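Local coordinates for PcyX_EBK42635 (Marine metagenome, PDB 5OWG), which probably carries out the ferredoxin-dependent, four-electron reduction of a bilin precursor to the pigment phycoerythrobilin, at residues Leu45-Arg50 / Leu216-Glu221; Tyr56-His61 / Pro82-Gly87; His77-Pro82 / Asn230-Val235. All coordinates share one frame; numbering follows the deposited sequence.

Contact 1. Residues Leu45-Arg50 / Leu216-Glu221; sequences LGWVNR and LGLPEE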
loop_
_atom_site.group_PDB
_atom_site.type_symbol
_atom_site.label_atom_id
_atom_site.label_comp_id
_atom_site.label_asym_id
_atom_site.label_seq_id
_atom_site.Cartn_x
_atom_site.Cartn_y
_atom_site.Cartn_z
ATOM N N LEU A 45 -0.454 19.335 -5.926
ATOM C CA LEU A 45 -1.049 18.795 -4.712
ATOM C C LEU A 45 -0.099 17.879 -3.953
ATOM O O LEU A 45 -0.522 17.226 -2.993
ATOM C CB LEU A 45 -2.333 18.035 -5.055
ATOM C CG LEU A 45 -3.412 18.860 -5.758
ATOM C CD1 LEU A 45 -4.431 17.950 -6.424
ATOM C CD2 LEU A 45 -4.091 19.799 -4.773
ATOM N N GLY A 46 1.166 17.822 -4.356
ATOM C CA GLY A 46 2.099 16.896 -3.728
ATOM C C GLY A 46 1.600 15.473 -3.711
ATOM O O GLY A 46 1.843 14.735 -2.746
ATOM N N TRP A 47 0.898 15.062 -4.766
ATOM C CA TRP A 47 0.315 13.730 -4.859
ATOM C C TRP A 47 1.161 12.888 -5.804
ATOM O O TRP A 47 1.321 13.238 -6.979
ATOM C CB TRP A 47 -1.129 13.810 -5.359
ATOM C CG TRP A 47 -2.050 12.735 -4.843
ATOM C CD1 TRP A 47 -1.736 11.709 -3.996
ATOM C CD2 TRP A 47 -3.445 12.589 -5.146
ATOM N NE1 TRP A 47 -2.849 10.938 -3.751
ATOM C CE2 TRP A 47 -3.910 11.456 -4.448
ATOM C CE3 TRP A 47 -4.345 13.309 -5.939
ATOM C CZ2 TRP A 47 -5.232 11.025 -4.520
ATOM C CZ3 TRP A 47 -5.659 12.879 -6.010
ATOM C CH2 TRP A 47 -6.089 11.748 -5.304
ATOM N N VAL A 48 1.706 11.788 -5.291
ATOM C CA VAL A 48 2.456 10.829 -6.090
ATOM C C VAL A 48 1.844 9.455 -5.871
ATOM O O VAL A 48 1.629 9.043 -4.725
ATOM C CB VAL A 48 3.954 10.820 -5.728
ATOM C CG1 VAL A 48 4.697 9.761 -6.528
ATOM C CG2 VAL A 48 4.567 12.189 -5.975
ATOM N N ASN A 49 1.568 8.749 -6.964
ATOM C CA ASN A 49 0.997 7.410 -6.903
ATOM C C ASN A 49 1.746 6.530 -7.888
ATOM O O ASN A 49 1.807 6.843 -9.081
ATOM C CB ASN A 49 -0.503 7.427 -7.218
ATOM C CG ASN A 49 -1.346 7.825 -6.022
ATOM O OD1 ASN A 49 -1.668 6.991 -5.175
ATOM N ND2 ASN A 49 -1.709 9.101 -5.945
ATOM N N ARG A 50 2.313 5.434 -7.391
ATOM C CA ARG A 50 3.166 4.566 -8.187
ATOM C C ARG A 50 2.811 3.117 -7.897
ATOM O O ARG A 50 2.523 2.763 -6.750
ATOM C CB ARG A 50 4.641 4.825 -7.873
ATOM C CG ARG A 50 5.088 6.237 -8.206
ATOM C CD ARG A 50 6.503 6.495 -7.732
ATOM N NE ARG A 50 7.483 5.734 -8.499
ATOM C CZ ARG A 50 8.772 5.647 -8.189
ATOM N NH1 ARG A 50 9.245 6.268 -7.118
ATOM N NH2 ARG A 50 9.589 4.931 -8.949
ATOM N N LEU A 216 -5.778 16.203 4.019
ATOM C CA LEU A 216 -4.648 16.511 3.148
ATOM C C LEU A 216 -4.962 17.597 2.127
ATOM O O LEU A 216 -4.047 18.041 1.424
ATOM C CB LEU A 216 -4.184 15.245 2.416
ATOM C CG LEU A 216 -3.193 14.293 3.105
ATOM C CD1 LEU A 216 -1.912 15.008 3.517
ATOM C CD2 LEU A 216 -3.814 13.583 4.300
ATOM N N GLY A 217 -6.216 18.032 2.018
ATOM C CA GLY A 217 -6.562 19.083 1.083
ATOM C C GLY A 217 -6.727 18.625 -0.348
ATOM O O GLY A 217 -6.497 19.412 -1.272
ATOM N N LEU A 218 -7.125 17.366 -0.566
ATOM C CA LEU A 218 -7.306 16.895 -1.930
ATOM C C LEU A 218 -8.721 17.198 -2.415
ATOM O O LEU A 218 -9.672 17.169 -1.627
ATOM C CB LEU A 218 -7.045 15.395 -2.016
ATOM C CG LEU A 218 -5.668 14.943 -1.522
ATOM C CD1 LEU A 218 -5.586 13.428 -1.474
ATOM C CD2 LEU A 218 -4.562 15.512 -2.403
ATOM N N PRO A 219 -8.890 17.499 -3.704
ATOM C CA PRO A 219 -10.233 17.782 -4.222
ATOM C C PRO A 219 -11.209 16.663 -3.886
ATOM O O PRO A 219 -10.868 15.480 -3.926
ATOM C CB PRO A 219 -10.011 17.899 -5.734
ATOM C CG PRO A 219 -8.589 18.302 -5.876
ATOM C CD PRO A 219 -7.856 17.650 -4.743
ATOM N N GLU A 220 -12.443 17.051 -3.552
ATOM C CA GLU A 220 -13.466 16.055 -3.247
ATOM C C GLU A 220 -13.694 15.122 -4.429
ATOM O O GLU A 220 -13.845 13.908 -4.251
ATOM C CB GLU A 220 -14.774 16.743 -2.854
ATOM C CG GLU A 220 -15.148 16.570 -1.392
ATOM C CD GLU A 220 -16.539 17.087 -1.082
ATOM O OE1 GLU A 220 -17.264 17.459 -2.030
ATOM O OE2 GLU A 220 -16.910 17.121 0.110
ATOM N N GLU A 221 -13.720 15.670 -5.645
ATOM C CA GLU A 221 -13.972 14.845 -6.822
ATOM C C GLU A 221 -12.859 13.823 -7.023
ATOM O O GLU A 221 -13.124 12.643 -7.281
ATOM C CB GLU A 221 -14.139 15.723 -8.067
ATOM C CG GLU A 221 -13.030 16.741 -8.327
ATOM C CD GLU A 221 -13.252 18.055 -7.601
ATOM O OE1 GLU A 221 -14.073 18.086 -6.659
ATOM O OE2 GLU A 221 -12.610 19.061 -7.973
#
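Leu-218 is the bump of this contact: its two methyls rest on the indole of Trp-47. Leu-218 CD1 lies over the six-membered ring, 4.0 Å from its centroid and 17° off the ring normal, which makes this a CH-pi contact over the face. Leu-218 CD2 sits 4.2 Å from Trp-47 CE3, so the forked end of the leucine spreads across the benzene half of the ring. Leu-218 CG stands anti to the carbonyl carbon (chi1 -56°), directing the fork at the indole. Leu-45 flanks the hollow, its CB 4.3 Å from Leu-218 CD2. Leu-45 in turn reaches tip to tip for the proline ring, CD1 of Leu-45 being 3.8 Å from CD of Pro-219. No hydrogen bond crosses the contact; some 210 Å² of surface is buried, almost all through apolar side chains.

On the opposite indole face Asn-49 ND2 lies toward the rim, and Phe-40 and Phe-226 also meet the Trp-47 ring. Helix 210-215 ends in a Schellman motif with Gly-217 at positive phi, and Pro-219 takes the N-cap of helix 220-229. The contact thus sets this interhelical corner against the beginning of strand 47-53, beside strand 57-67, where Leu-216 touches Val-65.

Contact 2. Residues Tyr56-His61 / Pro82-Gly87; sequences YIRRAH and PMLTNG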
loop_
_atom_site.group_PDB
_atom_site.type_symbol
_atom_site.label_atom_id
_atom_site.label_comp_id
_atom_site.label_asym_id
_atom_site.label_seq_id
_atom_site.Cartn_x
_atom_site.Cartn_y
_atom_site.Cartn_z
ATOM N N TYR A 56 4.571 -12.797 -8.821
ATOM C CA TYR A 56 3.966 -13.259 -7.581
ATOM C C TYR A 56 3.072 -12.222 -6.918
ATOM O O TYR A 56 2.228 -12.592 -6.095
ATOM C CB TYR A 56 5.066 -13.684 -6.601
ATOM C CG TYR A 56 6.033 -14.697 -7.178
ATOM C CD1 TYR A 56 5.705 -16.044 -7.237
ATOM C CD2 TYR A 56 7.269 -14.301 -7.669
ATOM C CE1 TYR A 56 6.583 -16.972 -7.767
ATOM C CE2 TYR A 56 8.155 -15.220 -8.198
ATOM C CZ TYR A 56 7.807 -16.554 -8.246
ATOM O OH TYR A 56 8.681 -17.475 -8.773
ATOM N N ILE A 57 3.233 -10.944 -7.252
ATOM C CA ILE A 57 2.482 -9.856 -6.635
ATOM C C ILE A 57 1.795 -9.088 -7.754
ATOM O O ILE A 57 2.455 -8.372 -8.519
ATOM C CB ILE A 57 3.392 -8.938 -5.807
ATOM C CG1 ILE A 57 4.008 -9.709 -4.634
ATOM C CG2 ILE A 57 2.623 -7.725 -5.296
ATOM C CD1 ILE A 57 5.319 -9.128 -4.152
ATOM N N ARG A 58 0.469 -9.225 -7.853
ATOM C CA ARG A 58 -0.252 -8.576 -8.944
ATOM C C ARG A 58 -0.248 -7.061 -8.806
ATOM O O ARG A 58 -0.262 -6.352 -9.821
ATOM C CB ARG A 58 -1.692 -9.092 -9.021
ATOM C CG ARG A 58 -2.606 -8.660 -7.882
ATOM C CD ARG A 58 -4.047 -9.049 -8.175
ATOM N NE ARG A 58 -4.947 -8.685 -7.082
ATOM C CZ ARG A 58 -5.558 -7.509 -6.962
ATOM N NH1 ARG A 58 -5.379 -6.555 -7.867
ATOM N NH2 ARG A 58 -6.354 -7.286 -5.926
ATOM N N ARG A 59 -0.228 -6.540 -7.581
ATOM C CA ARG A 59 -0.303 -5.096 -7.398
ATOM C C ARG A 59 0.427 -4.670 -6.134
ATOM O O ARG A 59 0.192 -5.219 -5.052
ATOM C CB ARG A 59 -1.762 -4.631 -7.349
ATOM C CG ARG A 59 -1.913 -3.121 -7.309
ATOM C CD ARG A 59 -3.361 -2.696 -7.485
ATOM N NE ARG A 59 -3.493 -1.248 -7.647
ATOM C CZ ARG A 59 -3.708 -0.389 -6.654
ATOM N NH1 ARG A 59 -3.825 -0.815 -5.402
ATOM N NH2 ARG A 59 -3.811 0.907 -6.915
ATOM N N ALA A 60 1.312 -3.688 -6.290
ATOM C CA ALA A 60 1.989 -3.022 -5.183
ATOM C C ALA A 60 1.881 -1.527 -5.430
ATOM O O ALA A 60 2.356 -1.037 -6.458
ATOM C CB ALA A 60 3.455 -3.453 -5.086
ATOM N N HIS A 61 1.267 -0.803 -4.495
ATOM C CA HIS A 61 0.827 0.568 -4.733
ATOM C C HIS A 61 1.384 1.477 -3.651
ATOM O O HIS A 61 1.131 1.254 -2.462
ATOM C CB HIS A 61 -0.704 0.635 -4.763
ATOM C CG HIS A 61 -1.254 2.018 -4.916
ATOM N ND1 HIS A 61 -2.521 2.361 -4.498
ATOM C CD2 HIS A 61 -0.718 3.141 -5.452
ATOM C CE1 HIS A 61 -2.741 3.637 -4.762
ATOM N NE2 HIS A 61 -1.662 4.133 -5.342
ATOM N N PRO A 82 -1.117 -10.171 -3.434
ATOM C CA PRO A 82 -0.465 -11.268 -4.162
ATOM C C PRO A 82 -1.262 -11.671 -5.396
ATOM O O PRO A 82 -2.381 -11.213 -5.632
ATOM C CB PRO A 82 -0.413 -12.400 -3.133
ATOM C CG PRO A 82 -1.524 -12.102 -2.190
ATOM C CD PRO A 82 -1.603 -10.607 -2.112
ATOM N N MET A 83 -0.659 -12.550 -6.195
ATOM C CA MET A 83 -1.293 -13.019 -7.419
ATOM C C MET A 83 -2.441 -13.976 -7.088
ATOM O O MET A 83 -2.599 -14.441 -5.954
ATOM C CB MET A 83 -0.256 -13.685 -8.330
ATOM C CG MET A 83 -0.678 -13.861 -9.789
ATOM S SD MET A 83 -1.198 -12.326 -10.581
ATOM C CE MET A 83 0.331 -11.398 -10.545
ATOM N N LEU A 84 -3.245 -14.278 -8.110
ATOM C CA LEU A 84 -4.578 -14.841 -7.924
ATOM C C LEU A 84 -4.607 -16.338 -7.621
ATOM O O LEU A 84 -5.676 -16.842 -7.260
ATOM C CB LEU A 84 -5.426 -14.553 -9.166
ATOM C CG LEU A 84 -5.614 -13.065 -9.489
ATOM C CD1 LEU A 84 -6.379 -12.888 -10.790
ATOM C CD2 LEU A 84 -6.323 -12.329 -8.357
ATOM N N THR A 85 -3.502 -17.072 -7.762
ATOM C CA THR A 85 -3.443 -18.431 -7.229
ATOM C C THR A 85 -2.815 -18.479 -5.844
ATOM O O THR A 85 -2.739 -19.557 -5.245
ATOM C CB THR A 85 -2.668 -19.373 -8.164
ATOM O OG1 THR A 85 -1.315 -18.923 -8.306
ATOM C CG2 THR A 85 -3.329 -19.459 -9.533
ATOM N N ASN A 86 -2.364 -17.342 -5.327
ATOM C CA ASN A 86 -1.790 -17.259 -3.995
ATOM C C ASN A 86 -2.877 -16.930 -2.981
ATOM O O ASN A 86 -3.819 -16.187 -3.268
ATOM C CB ASN A 86 -0.692 -16.196 -3.957
ATOM C CG ASN A 86 0.086 -16.198 -2.657
ATOM O OD1 ASN A 86 -0.430 -16.580 -1.606
ATOM N ND2 ASN A 86 1.339 -15.764 -2.724
ATOM N N GLY A 87 -2.736 -17.497 -1.786
ATOM C CA GLY A 87 -3.693 -17.273 -0.720
ATOM C C GLY A 87 -3.091 -16.502 0.435
ATOM O O GLY A 87 -3.623 -16.521 1.549
HETATM O O HOH W 1 1.776 -15.545 -5.937
#
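Arg-58 and Met-83 meet through two contrasting first torsions. In Arg-58, CG is placed between the backbone N and the carbonyl carbon (chi1 70°), with the chain extended from CG to NE; in Met-83, CG is anti to the backbone N (chi1 -163°), and bends at the next two torsions fold the thioether back. Met-83 CE consequently comes to 3.3 Å from Arg-58 CA and 3.4 Å from Arg-58 CB, a tight methyl-to-backbone fit, with Met-83 SD also close to Arg-58 CB. Farther out, the aliphatic part of the arginine passes the carbonyl of Pro-82, CG of Arg-58 lying 3.4 Å from Pro-82 O. It then crosses the end of Leu-84, where Arg-58 CD and Leu-84 CD2 are 4.0 Å apart.

Gln-196 of helix 189-204 bridges the two segments: its OE1 accepts from Arg-58 NE, while its NE2 donates to Pro-82 O. One glutamine side chain therefore serves both.

Between the backbones, Met-83 N donates to Tyr-56 O at 2.9 Å, with 145° at the hydrogen and the donor above the carbonyl plane. The same oxygen accepts from a water at 3.0 Å, and that water accepts from Asn-86 ND2 at 3.2 Å, so Tyr-56 O is gripped both directly and through solvent.

Asn-86 closes a type I beta turn that starts at Met-83, its N bonded to Met-83 O, as the chain leaves strand 73-82 on the way to strand 90-96. On segment 56-61 the chain turns a corner at Arg-58, and Arg-58 and Arg-59 both face Phe-81: a classic beta bulge between neighbouring antiparallel strands.

Contact 3. Residues His77-Pro82 / Asn230-Val235; sequences HLCLFP and NLFPFV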
loop_
_atom_site.group_PDB
_atom_site.type_symbol
_atom_site.label_atom_id
_atom_site.label_comp_id
_atom_site.label_asym_id
_atom_site.label_seq_id
_atom_site.Cartn_x
_atom_site.Cartn_y
_atom_site.Cartn_z
ATOM N N HIS A 77 0.743 5.673 1.896
ATOM C CA HIS A 77 -0.027 4.440 1.891
ATOM C C HIS A 77 0.688 3.439 1.002
ATOM O O HIS A 77 1.131 3.781 -0.098
ATOM C CB HIS A 77 -1.459 4.685 1.395
ATOM C CG HIS A 77 -2.196 3.439 1.019
ATOM N ND1 HIS A 77 -2.940 2.715 1.926
ATOM C CD2 HIS A 77 -2.314 2.793 -0.165
ATOM C CE1 HIS A 77 -3.481 1.674 1.317
ATOM N NE2 HIS A 77 -3.116 1.698 0.048
ATOM N N LEU A 78 0.817 2.206 1.489
ATOM C CA LEU A 78 1.534 1.161 0.768
ATOM C C LEU A 78 0.795 -0.151 0.965
ATOM O O LEU A 78 0.588 -0.584 2.103
ATOM C CB LEU A 78 2.984 1.051 1.252
ATOM C CG LEU A 78 3.860 0.011 0.547
ATOM C CD1 LEU A 78 4.054 0.345 -0.926
ATOM C CD2 LEU A 78 5.205 -0.104 1.240
ATOM N N CYS A 79 0.404 -0.780 -0.142
ATOM C CA CYS A 79 -0.364 -2.014 -0.101
ATOM C C CYS A 79 0.145 -2.956 -1.180
ATOM O O CYS A 79 0.511 -2.526 -2.277
ATOM C CB CYS A 79 -1.860 -1.760 -0.309
ATOM S SG CYS A 79 -2.876 -3.206 -0.010
ATOM N N LEU A 80 0.159 -4.249 -0.858
ATOM C CA LEU A 80 0.599 -5.286 -1.785
ATOM C C LEU A 80 -0.434 -6.402 -1.820
ATOM O O LEU A 80 -0.731 -7.008 -0.785
ATOM C CB LEU A 80 1.965 -5.852 -1.384
ATOM C CG LEU A 80 3.213 -5.204 -1.989
ATOM C CD1 LEU A 80 3.484 -3.837 -1.380
ATOM C CD2 LEU A 80 4.424 -6.115 -1.824
ATOM N N PHE A 81 -0.974 -6.677 -3.014
ATOM C CA PHE A 81 -1.858 -7.817 -3.231
ATOM C C PHE A 81 -1.097 -8.935 -3.932
ATOM O O PHE A 81 -0.466 -8.680 -4.968
ATOM C CB PHE A 81 -3.061 -7.414 -4.080
ATOM C CG PHE A 81 -4.108 -6.636 -3.335
ATOM C CD1 PHE A 81 -5.043 -7.287 -2.546
ATOM C CD2 PHE A 81 -4.175 -5.258 -3.445
ATOM C CE1 PHE A 81 -6.015 -6.575 -1.868
ATOM C CE2 PHE A 81 -5.146 -4.541 -2.770
ATOM C CZ PHE A 81 -6.066 -5.200 -1.980
ATOM N N PRO A 82 -1.117 -10.171 -3.434
ATOM C CA PRO A 82 -0.465 -11.268 -4.162
ATOM C C PRO A 82 -1.262 -11.671 -5.396
ATOM O O PRO A 82 -2.381 -11.213 -5.632
ATOM C CB PRO A 82 -0.413 -12.400 -3.133
ATOM C CG PRO A 82 -1.524 -12.102 -2.190
ATOM C CD PRO A 82 -1.603 -10.607 -2.112
ATOM N N ASN A 230 -8.702 3.486 -8.051
ATOM C CA ASN A 230 -7.252 3.336 -8.091
ATOM C C ASN A 230 -6.645 3.168 -6.703
ATOM O O ASN A 230 -5.456 3.455 -6.518
ATOM C CB ASN A 230 -6.614 4.544 -8.786
ATOM C CG ASN A 230 -6.856 4.549 -10.279
ATOM O OD1 ASN A 230 -7.778 5.204 -10.767
ATOM N ND2 ASN A 230 -6.029 3.812 -11.017
ATOM N N LEU A 231 -7.427 2.712 -5.727
ATOM C CA LEU A 231 -6.939 2.512 -4.369
ATOM C C LEU A 231 -6.933 1.037 -3.994
ATOM O O LEU A 231 -5.866 0.483 -3.709
ATOM C CB LEU A 231 -7.794 3.330 -3.393
ATOM C CG LEU A 231 -7.566 3.028 -1.912
ATOM C CD1 LEU A 231 -6.086 3.078 -1.558
ATOM C CD2 LEU A 231 -8.362 3.977 -1.034
ATOM N N PHE A 232 -8.093 0.386 -3.981
ATOM C CA PHE A 232 -8.191 -1.067 -3.849
ATOM C C PHE A 232 -9.092 -1.573 -4.966
ATOM O O PHE A 232 -10.242 -1.964 -4.732
ATOM C CB PHE A 232 -8.722 -1.468 -2.473
ATOM C CG PHE A 232 -7.836 -1.045 -1.343
ATOM C CD1 PHE A 232 -6.610 -1.655 -1.144
ATOM C CD2 PHE A 232 -8.226 -0.040 -0.480
ATOM C CE1 PHE A 232 -5.787 -1.262 -0.108
ATOM C CE2 PHE A 232 -7.405 0.362 0.551
ATOM C CZ PHE A 232 -6.187 -0.255 0.741
ATOM N N PRO A 233 -8.598 -1.571 -6.200
ATOM C CA PRO A 233 -9.444 -1.962 -7.330
ATOM C C PRO A 233 -9.870 -3.416 -7.230
ATOM O O PRO A 233 -9.156 -4.266 -6.694
ATOM C CB PRO A 233 -8.543 -1.736 -8.552
ATOM C CG PRO A 233 -7.420 -0.873 -8.066
ATOM C CD PRO A 233 -7.231 -1.238 -6.634
ATOM N N PHE A 234 -11.060 -3.689 -7.752
ATOM C CA PHE A 234 -11.538 -5.055 -7.861
ATOM C C PHE A 234 -10.996 -5.690 -9.135
ATOM O O PHE A 234 -10.685 -5.006 -10.114
ATOM C CB PHE A 234 -13.066 -5.090 -7.862
ATOM C CG PHE A 234 -13.684 -4.494 -6.631
ATOM C CD1 PHE A 234 -13.895 -5.268 -5.501
ATOM C CD2 PHE A 234 -14.055 -3.161 -6.601
ATOM C CE1 PHE A 234 -14.463 -4.723 -4.367
ATOM C CE2 PHE A 234 -14.623 -2.610 -5.468
ATOM C CZ PHE A 234 -14.827 -3.392 -4.350
ATOM N N VAL A 235 -10.876 -7.015 -9.111
ATOM C CA VAL A 235 -10.311 -7.774 -10.220
ATOM C C VAL A 235 -11.442 -8.509 -10.924
ATOM O O VAL A 235 -12.391 -8.973 -10.282
ATOM C CB VAL A 235 -9.214 -8.755 -9.747
ATOM C CG1 VAL A 235 -8.732 -8.404 -8.337
ATOM C CG2 VAL A 235 -9.691 -10.207 -9.809
#
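Phe-232 packs its ring against three side chains that strand 73-82 presents on the same side: His-77, Cys-79 and Phe-81. Three consecutive ring atoms share the work. CD1 of Phe-232 is 3.6 Å from Phe-81 CE2, each atom near the plane of the other's ring; Phe-232 CE1 is 3.5 Å from Cys-79 SG, a sulfur-aromatic contact at the ring edge; Phe-232 CZ is 3.4 Å from His-77 CE1. The imidazole and phenyl planes stand at 81°, the pair being oblique, with Phe-232 CZ at the histidine's edge. With CG anti to the carbonyl carbon (chi1 -62°), the Phe-232 ring reaches the strand although its CB does not point there. Leu-231 CD1 sits over one face of that ring, toward its rim, and 3.6 Å from His-77 NE2.

Strand 73-82 belongs to the antiparallel sheet, with helices on its faces, that is the fold of ferredoxin-dependent bilin reductases; in relatives the bilin lies between the sheet and the C-terminal helices. His-77 is on the sheet face that meets this C-terminal segment, its ND1 hydrogen-bonded to Asp-94 of strand 90-96. Ser-200 and Gln-203 of helix 189-204 also touch Phe-232.

Past Phe-232 the fit slackens. The side chains of Pro-233 and Phe-234 make no contact with segment 77-82; Phe-234, exposed in the chain, touches Asn-197 and Gln-204 of helix 189-204 instead.

In the fold
All three contacts draw on one antiparallel sheet, through the neighbouring strands 47-53, 57-67 and 73-82. Contacts 2 and 3 are closest, with centres about 9 Å apart; they share Pro-82 and are tied by probable backbone hydrogen bonds, Arg-59 O to Phe-81 N at 2.8 Å and His-61 N to Cys-79 O at 2.9 Å. Contacts 1 and 2 lie on opposite sides of the chain's centre, about 26 Å between centres, yet Asn-49 OD1 and His-61 NE2 probably form a hydrogen bond at 2.9 Å. Contact 3, about 17 Å from contact 1 between centres, is buried and lies on the sheet face where, by analogy with relatives, a bilin would be expected to bind.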